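Local coordinates for invasion protein InvA (Salmonella enterica, PDB 2X49) that belongs, as a C-terminal domain here, to an export-apparatus protein of the Salmonella type III secretion system involved in invading intestinal epithelial cells, at residues R139-Y144 and R183-R188. Sequence-based numbering, arbitrary orientation.
Sequences RNVNEY and RLLSER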
loop_
_atom_site.group_PDB
_atom_site.type_symbol
_atom_site.label_atom_id
_atom_site.label_comp_id
_atom_site.label_asym_id
_atom_site.label_seq_id
_atom_site.Cartn_x
_atom_site.Cartn_y
_atom_site.Cartn_z
ATOM N N ARG A 139 -4.635 -3.322 1.539
ATOM C CA ARG A 139 -4.382 -3.807 2.905
ATOM C C ARG A 139 -5.414 -4.857 3.337
ATOM O O ARG A 139 -5.149 -5.773 4.133
ATOM C CB ARG A 139 -4.364 -2.629 3.893
ATOM C CG ARG A 139 -4.187 -2.922 5.332
ATOM C CD ARG A 139 -3.845 -1.606 6.033
ATOM N NE ARG A 139 -4.982 -0.749 6.374
ATOM C CZ ARG A 139 -5.125 0.518 5.993
ATOM N NH1 ARG A 139 -4.221 1.103 5.226
ATOM N NH2 ARG A 139 -6.189 1.211 6.380
ATOM N N ASN A 140 -6.602 -4.682 2.791
ATOM C CA ASN A 140 -7.808 -5.428 3.199
ATOM C C ASN A 140 -8.125 -6.513 2.163
ATOM O O ASN A 140 -9.230 -7.027 2.053
ATOM C CB ASN A 140 -9.001 -4.488 3.429
ATOM C CG ASN A 140 -8.951 -3.810 4.752
ATOM O OD1 ASN A 140 -9.285 -4.396 5.792
ATOM N ND2 ASN A 140 -8.620 -2.527 4.741
ATOM N N VAL A 141 -7.080 -6.891 1.456
ATOM C CA VAL A 141 -7.184 -7.847 0.341
ATOM C C VAL A 141 -7.905 -9.166 0.708
ATOM O O VAL A 141 -8.653 -9.723 -0.107
ATOM C CB VAL A 141 -5.800 -8.164 -0.283
ATOM C CG1 VAL A 141 -4.855 -8.762 0.717
ATOM C CG2 VAL A 141 -5.988 -9.101 -1.481
ATOM N N ASN A 142 -7.722 -9.608 1.935
ATOM C CA ASN A 142 -8.288 -10.903 2.346
ATOM C C ASN A 142 -9.830 -10.901 2.365
ATOM O O ASN A 142 -10.481 -11.940 2.451
ATOM C CB ASN A 142 -7.710 -11.396 3.693
ATOM C CG ASN A 142 -6.231 -11.833 3.603
ATOM O OD1 ASN A 142 -5.408 -11.067 2.894
ATOM N ND2 ASN A 142 -5.829 -12.818 4.243
ATOM N N GLU A 143 -10.394 -9.699 2.286
ATOM C CA GLU A 143 -11.858 -9.530 2.329
ATOM C C GLU A 143 -12.514 -9.923 1.035
ATOM O O GLU A 143 -13.707 -10.271 1.042
ATOM C CB GLU A 143 -12.293 -8.088 2.726
ATOM C CG GLU A 143 -11.901 -7.679 4.160
ATOM C CD GLU A 143 -12.733 -8.355 5.245
ATOM O OE1 GLU A 143 -13.785 -8.976 4.940
ATOM O OE2 GLU A 143 -12.335 -8.234 6.427
ATOM N N TYR A 144 -11.742 -9.893 -0.044
ATOM C CA TYR A 144 -12.280 -10.092 -1.438
ATOM C C TYR A 144 -11.444 -10.953 -2.381
ATOM O O TYR A 144 -11.707 -11.071 -3.570
ATOM C CB TYR A 144 -12.619 -8.722 -2.112
ATOM C CG TYR A 144 -11.444 -7.832 -2.248
ATOM C CD1 TYR A 144 -10.529 -8.002 -3.286
ATOM C CD2 TYR A 144 -11.144 -6.896 -1.279
ATOM C CE1 TYR A 144 -9.393 -7.252 -3.367
ATOM C CE2 TYR A 144 -10.054 -6.125 -1.358
ATOM C CZ TYR A 144 -9.147 -6.300 -2.382
ATOM O OH TYR A 144 -7.982 -5.599 -2.447
ATOM N N ARG A 183 -0.293 -12.069 0.689
ATOM C CA ARG A 183 0.747 -11.413 1.477
ATOM C C ARG A 183 1.479 -10.354 0.685
ATOM O O ARG A 183 1.876 -9.325 1.213
ATOM C CB ARG A 183 1.643 -12.426 2.190
ATOM C CG ARG A 183 0.912 -13.156 3.331
ATOM C CD ARG A 183 1.698 -14.356 3.905
ATOM N NE ARG A 183 0.925 -15.048 4.970
ATOM C CZ ARG A 183 0.784 -14.570 6.196
ATOM N NH1 ARG A 183 1.399 -13.465 6.542
ATOM N NH2 ARG A 183 0.050 -15.208 7.097
ATOM N N LEU A 184 1.592 -10.562 -0.617
ATOM C CA LEU A 184 2.193 -9.545 -1.532
ATOM C C LEU A 184 1.242 -8.335 -1.632
ATOM O O LEU A 184 1.611 -7.212 -1.321
ATOM C CB LEU A 184 2.492 -10.119 -2.910
ATOM C CG LEU A 184 3.583 -11.170 -2.922
ATOM C CD1 LEU A 184 3.607 -11.792 -4.325
ATOM C CD2 LEU A 184 4.915 -10.527 -2.491
ATOM N N LEU A 185 -0.017 -8.618 -1.923
ATOM C CA LEU A 185 -1.014 -7.563 -2.156
ATOM C C LEU A 185 -1.231 -6.756 -0.922
ATOM O O LEU A 185 -1.439 -5.557 -1.002
ATOM C CB LEU A 185 -2.336 -8.166 -2.648
ATOM C CG LEU A 185 -2.339 -8.764 -4.046
ATOM C CD1 LEU A 185 -3.466 -9.798 -4.281
ATOM C CD2 LEU A 185 -2.452 -7.647 -5.067
ATOM N N SER A 186 -1.152 -7.406 0.254
ATOM C CA SER A 186 -1.503 -6.731 1.520
ATOM C C SER A 186 -0.454 -5.689 1.845
ATOM O O SER A 186 -0.684 -4.828 2.709
ATOM C CB SER A 186 -1.673 -7.704 2.726
ATOM O OG SER A 186 -0.428 -8.266 3.071
ATOM N N GLU A 187 0.678 -5.811 1.175
ATOM C CA GLU A 187 1.820 -4.868 1.332
ATOM C C GLU A 187 2.001 -3.983 0.076
ATOM O O GLU A 187 3.055 -3.362 -0.181
ATOM C CB GLU A 187 3.121 -5.604 1.705
ATOM C CG GLU A 187 3.101 -6.149 3.159
ATOM C CD GLU A 187 4.510 -6.509 3.673
ATOM O OE1 GLU A 187 4.817 -7.727 3.843
ATOM O OE2 GLU A 187 5.358 -5.608 3.870
ATOM N N ARG A 188 0.945 -3.941 -0.701
ATOM C CA ARG A 188 0.817 -3.042 -1.868
ATOM C C ARG A 188 1.707 -3.424 -3.055
ATOM O O ARG A 188 2.145 -2.613 -3.882
ATOM C CB ARG A 188 1.034 -1.580 -1.405
ATOM C CG ARG A 188 -0.277 -0.918 -1.227
ATOM C CD ARG A 188 -0.353 0.075 -0.063
ATOM N NE ARG A 188 0.420 1.197 -0.416
ATOM C CZ ARG A 188 0.884 2.116 0.411
ATOM N NH1 ARG A 188 0.736 2.021 1.716
ATOM N NH2 ARG A 188 1.560 3.119 -0.112
#
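A Schellman motif closes helix 174-185 just where Val141, in the link between helices 125-139 and 147-158, packs against Leu185 and Ser186, so that two helix endings meet within the C-terminal domain of InvA. It is a worked example of how one beta-branched side chain can serve two neighbours. The valine divides its two methyls between successive residues: CG2 of Val141 lies 3.8 Å from CD1 of Leu185 and also meets its CB, whereas CG1 of Val141 sits 3.9 Å from CB of Ser186. With CG2 anti to the backbone nitrogen and CG1 between that nitrogen and the carbonyl carbon (chi1 60°), each methyl is given its own residue to cover. The Val141 and Leu185 side chains cross nearly at right angles, and both are buried; Leu185 also touches Tyr39 of helix 27-39.

At the more polar margin the backbones come close, CA of Arg139 lying 3.8 Å from the carbonyl O of Ser186. The arginine's own side chain leaves the contact and forms a salt bridge with Asp312, while Arg188 reaches Glu314; these acidic partners probably offset the closeness of two like charges, since NH1 of Arg139 and NH1 of Arg188 are 6.1 Å apart. Arg188, with positive phi (71°), is the C-prime residue of the motif, its N bonded to Leu185 O at 2.9 Å. The hydroxyl of Ser186 turns back toward the preceding turn: OG donates to the carbonyl O of Arg183 at 3.1 Å, approaching from above the carbonyl plane, 42° out of it.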